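Local coordinates for 7,8-dihydro-6-hydroxymethylpterin pyrophosphokinase-dihydropteroate synthase (Plasmodium falciparum, PDB 6JWS), which probably makes the pterin diphosphate from 6-hydroxymethyl-7,8-dihydropterin and ATP, then joins it to 4-aminobenzoate to give 7,8-dihydropteroate in folate biosynthesis, at residues 574-579 / 592-597. The protein carries 1 engineered substitution. Numbering follows the deposited sequence.
Sequences FDIGLG and QNIHVY. With PT1 (pteroic acid), chain I.
The ring of Y597 reaches in from just after the short 3-10 segment 594-596 and lies against both I576 and F574. Methyl CG2 of I576 sits 3.4 Å from Y597 CE2 and touches CZ and OH as well, so one methyl rests obliquely against the hydroxyl end of the ring. Across the ring from CE2, Y597 CE1 meets F574 CD2 at 3.8 Å. The two aromatic planes are inclined at 57°, an oblique pairing. The second branch of I576 ends in CD1, 4.2 Å from I594 CD1. A beta-branched isoleucine suits this position because its two arms serve different neighbours: with CG1 between the backbone N and the carbonyl carbon (chi1 44°), CG2 is left for the tyrosine. No hydrogen bond joins the segments; the buried contact rests on van der Waals packing, mostly of apolar carbon.

The alternation carries on one residue past the end of the strand: F574 and I576, the latter already in the loop, point toward 592-597, whereas D575 points away and binds pteroic acid, its OD2 accepting from PT1 N11 at 2.8 Å. The other carboxylate oxygen, OD1, takes the backbone N of G577 at 2.9 Å in an Asx turn, which steadies the acid as the chain leaves the strand. G577 and G579 both have positive phi, readily adopted by glycine, and G579, with no side chain, lets the backbone pass close beside the ligand, its O 3.6 Å from PT1 C18. K609 also bonds the ligand and the carbonyl oxygen of L578.

Within the TIM barrel of the synthase, strand 572-575 runs beside strand 525-529, on which D575 packs. Helix 584-592 links the two segments and lends L590 to I576, while helix 547-564 covers F574 through L555 and L559.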
ATOM      1  N   PHE B 574      -8.092  19.536  -7.555  1.00 11.52           N
ATOM      2  CA  PHE B 574      -8.308  19.875  -6.159  1.00 11.91           C
ATOM      3  C   PHE B 574      -7.008  19.720  -5.393  1.00 10.52           C
ATOM      4  O   PHE B 574      -6.241  18.788  -5.651  1.00  9.40           O
ATOM      5  CB  PHE B 574      -9.276  18.895  -5.488  1.00 15.22           C
ATOM      6  CG  PHE B 574     -10.719  18.995  -5.915  1.00 19.24           C
ATOM      7  CD1 PHE B 574     -11.077  18.912  -7.250  1.00 24.24           C
ATOM      8  CD2 PHE B 574     -11.734  19.060  -4.983  1.00 20.62           C
ATOM      9  CE1 PHE B 574     -12.416  18.988  -7.619  1.00 30.74           C
ATOM     10  CE2 PHE B 574     -13.066  19.167  -5.350  1.00 20.76           C
ATOM     11  CZ  PHE B 574     -13.407  19.143  -6.670  1.00 24.56           C
ATOM     12  N   ASP B 575      -6.819  20.612  -4.408  1.00  9.34           N
ATOM     13  CA  ASP B 575      -5.666  20.557  -3.524  1.00  8.92           C
ATOM     14  C   ASP B 575      -6.130  20.937  -2.117  1.00  9.12           C
ATOM     15  O   ASP B 575      -6.690  22.011  -1.915  1.00  9.45           O
ATOM     16  CB  ASP B 575      -4.508  21.403  -4.078  1.00  8.09           C
ATOM     17  CG  ASP B 575      -3.232  21.317  -3.253  1.00  8.54           C
ATOM     18  OD1 ASP B 575      -3.285  20.778  -2.126  1.00  8.68           O
ATOM     19  OD2 ASP B 575      -2.164  21.744  -3.754  1.00  8.63           O
ATOM     20  N   ILE B 576      -5.866  20.065  -1.141  1.00  9.04           N
ATOM     21  CA  ILE B 576      -6.362  20.200   0.226  1.00  9.17           C
ATOM     22  C   ILE B 576      -5.535  21.228   1.003  1.00  8.64           C
ATOM     23  O   ILE B 576      -5.916  21.615   2.105  1.00  8.27           O
ATOM     24  CB  ILE B 576      -6.273  18.837   0.919  1.00  9.79           C
ATOM     25  CG1 ILE B 576      -4.908  18.233   0.578  1.00 10.59           C
ATOM     26  CG2 ILE B 576      -7.407  17.944   0.427  1.00  9.72           C
ATOM     27  CD1 ILE B 576      -4.400  17.297   1.588  1.00 12.93           C
ATOM     28  N   GLY B 577      -4.367  21.595   0.458  1.00  8.19           N
ATOM     29  CA  GLY B 577      -3.495  22.618   1.020  1.00  7.53           C
ATOM     30  C   GLY B 577      -2.815  22.195   2.323  1.00  7.47           C
ATOM     31  O   GLY B 577      -3.000  22.837   3.362  1.00  7.25           O
ATOM     32  N   LEU B 578      -1.992  21.140   2.266  1.00  7.35           N
ATOM     33  CA  LEU B 578      -1.319  20.676   3.471  1.00  7.73           C
ATOM     34  C   LEU B 578      -0.483  21.811   4.064  1.00  8.35           C
ATOM     35  O   LEU B 578       0.195  22.545   3.329  1.00  8.22           O
ATOM     36  CB  LEU B 578      -0.438  19.473   3.143  1.00  7.56           C
ATOM     37  CG  LEU B 578      -1.186  18.239   2.636  1.00  7.61           C
ATOM     38  CD1 LEU B 578      -0.203  17.234   2.055  1.00  7.65           C
ATOM     39  CD2 LEU B 578      -2.019  17.597   3.747  1.00  7.40           C
ATOM     40  N   GLY B 579      -0.528  21.943   5.400  1.00  8.80           N
ATOM     41  CA  GLY B 579       0.280  22.964   6.063  1.00  9.06           C
ATOM     42  C   GLY B 579      -0.329  24.378   5.987  1.00  9.37           C
ATOM     43  O   GLY B 579       0.209  25.315   6.577  1.00  9.82           O
ATOM     44  N   GLN B 592      -4.863  10.915   5.783  1.00 11.94           N
ATOM     45  CA  GLN B 592      -5.507   9.658   6.157  1.00 13.07           C
ATOM     46  C   GLN B 592      -6.845   9.517   5.432  1.00 12.87           C
ATOM     47  O   GLN B 592      -7.273   8.398   5.151  1.00 12.28           O
ATOM     48  CB  GLN B 592      -5.750   9.556   7.663  1.00 13.26           C
ATOM     49  CG  GLN B 592      -4.457   9.462   8.453  1.00 15.04           C
ATOM     50  CD  GLN B 592      -4.704   9.497   9.944  1.00 16.42           C
ATOM     51  OE1 GLN B 592      -5.694  10.048  10.401  1.00 18.82           O
ATOM     52  NE2 GLN B 592      -3.802   8.912  10.718  1.00 17.16           N
ATOM     53  N   ASN B 593      -7.456  10.662   5.084  1.00 12.23           N
ATOM     54  CA  ASN B 593      -8.809  10.694   4.554  1.00 12.20           C
ATOM     55  C   ASN B 593      -8.831  11.139   3.098  1.00 12.48           C
ATOM     56  O   ASN B 593      -9.831  11.690   2.624  1.00 13.10           O
ATOM     57  CB  ASN B 593      -9.700  11.550   5.452  1.00 12.58           C
ATOM     58  CG  ASN B 593      -9.999  10.823   6.746  1.00 12.87           C
ATOM     59  OD1 ASN B 593     -10.859   9.946   6.779  1.00 14.17           O
ATOM     60  ND2 ASN B 593      -9.261  11.128   7.790  1.00 12.13           N
ATOM     61  N   ILE B 594      -7.731  10.879   2.389  1.00 12.41           N
ATOM     62  CA  ILE B 594      -7.574  11.321   1.015  1.00 13.41           C
ATOM     63  C   ILE B 594      -8.555  10.599   0.085  1.00 13.30           C
ATOM     64  O   ILE B 594      -8.838  11.070  -1.016  1.00 14.22           O
ATOM     65  CB  ILE B 594      -6.092  11.199   0.592  1.00 14.78           C
ATOM     66  CG1 ILE B 594      -5.688  12.222  -0.470  1.00 15.45           C
ATOM     67  CG2 ILE B 594      -5.745   9.772   0.177  1.00 14.82           C
ATOM     68  CD1 ILE B 594      -5.817  13.675  -0.029  1.00 16.88           C
ATOM     69  N   HIS B 595      -9.106   9.463   0.529  1.00 12.69           N
ATOM     70  CA  HIS B 595     -10.016   8.675  -0.280  1.00 12.06           C
ATOM     71  C   HIS B 595     -11.244   9.494  -0.673  1.00 11.38           C
ATOM     72  O   HIS B 595     -11.897   9.195  -1.685  1.00 10.29           O
ATOM     73  CB  HIS B 595     -10.381   7.370   0.452  1.00 13.59           C
ATOM     74  CG  HIS B 595     -11.238   7.604   1.657  1.00 14.25           C
ATOM     75  ND1 HIS B 595     -10.694   7.816   2.929  1.00 13.84           N
ATOM     76  CD2 HIS B 595     -12.583   7.704   1.785  1.00 13.81           C
ATOM     77  CE1 HIS B 595     -11.670   8.035   3.791  1.00 13.69           C
ATOM     78  NE2 HIS B 595     -12.839   7.982   3.111  1.00 14.72           N
ATOM     79  N   VAL B 596     -11.558  10.549   0.108  1.00 10.26           N
ATOM     80  CA  VAL B 596     -12.751  11.329  -0.208  1.00  9.20           C
ATOM     81  C   VAL B 596     -12.606  12.044  -1.558  1.00  9.38           C
ATOM     82  O   VAL B 596     -13.612  12.559  -2.053  1.00  9.10           O
ATOM     83  CB  VAL B 596     -13.147  12.312   0.908  1.00  9.00           C
ATOM     84  CG1 VAL B 596     -13.448  11.642   2.250  1.00  8.42           C
ATOM     85  CG2 VAL B 596     -12.192  13.513   1.019  1.00  8.21           C
ATOM     86  N   TYR B 597     -11.393  12.032  -2.157  1.00  9.07           N
ATOM     87  CA  TYR B 597     -11.111  12.647  -3.462  1.00  9.96           C
ATOM     88  C   TYR B 597     -11.016  11.619  -4.597  1.00 10.67           C
ATOM     89  O   TYR B 597     -10.500  11.942  -5.668  1.00 10.74           O
ATOM     90  CB  TYR B 597      -9.899  13.604  -3.424  1.00  8.73           C
ATOM     91  CG  TYR B 597     -10.106  14.758  -2.467  1.00  8.98           C
ATOM     92  CD1 TYR B 597     -10.877  15.865  -2.819  1.00  8.86           C
ATOM     93  CD2 TYR B 597      -9.592  14.721  -1.180  1.00  8.49           C
ATOM     94  CE1 TYR B 597     -11.124  16.906  -1.928  1.00  8.83           C
ATOM     95  CE2 TYR B 597      -9.836  15.747  -0.278  1.00  8.47           C
ATOM     96  CZ  TYR B 597     -10.599  16.844  -0.648  1.00  8.70           C
ATOM     97  OH  TYR B 597     -10.839  17.850   0.247  1.00  8.72           O
TER
HETATM   98  C2  PT1 I 801       0.746  23.467  -2.119  1.00  8.52           C
HETATM   99  C3  PT1 I 801       1.701  24.576  -2.155  1.00  8.58           C
HETATM  100  C5  PT1 I 801       1.634  25.454  -3.327  1.00  8.38           C
HETATM  101  N6  PT1 I 801       2.615  24.803  -1.181  1.00  9.25           N
HETATM  102  C7  PT1 I 801      -0.191  24.158  -4.183  1.00  8.49           C
HETATM  103  N9  PT1 I 801       0.699  25.199  -4.287  1.00  8.42           N
HETATM  104  C10 PT1 I 801       3.448  25.873  -1.282  1.00  9.10           C
HETATM  105  N11 PT1 I 801      -1.140  23.935  -5.164  1.00  8.25           N
HETATM  106  C12 PT1 I 801       3.367  26.725  -2.376  1.00  8.68           C
HETATM  107  C21 PT1 I 801       4.708  24.192   6.065  1.00 11.14           C
HETATM  108  O22 PT1 I 801       5.862  23.770   6.350  1.00 12.07           O
HETATM  109  O1  PT1 I 801       0.747  22.628  -1.075  1.00  8.65           O
HETATM  110  N4  PT1 I 801      -0.141  23.306  -3.124  1.00  8.46           N
HETATM  111  N8  PT1 I 801       2.486  26.493  -3.372  1.00  8.24           N
HETATM  112  C13 PT1 I 801       4.424  26.135  -0.166  1.00  9.75           C
HETATM  113  N14 PT1 I 801       3.663  26.604   1.024  1.00 10.13           N
HETATM  114  C15 PT1 I 801       3.898  26.042   2.234  1.00 10.05           C
HETATM  115  C16 PT1 I 801       2.855  25.936   3.179  1.00  9.83           C
HETATM  116  C17 PT1 I 801       5.220  25.575   2.529  1.00  9.72           C
HETATM  117  C18 PT1 I 801       3.127  25.333   4.431  1.00 10.20           C
HETATM  118  C19 PT1 I 801       5.480  24.992   3.794  1.00 10.02           C
HETATM  119  C20 PT1 I 801       4.429  24.854   4.734  1.00 10.55           C
HETATM  120  O23 PT1 I 801       3.785  24.058   6.886  1.00 11.41           O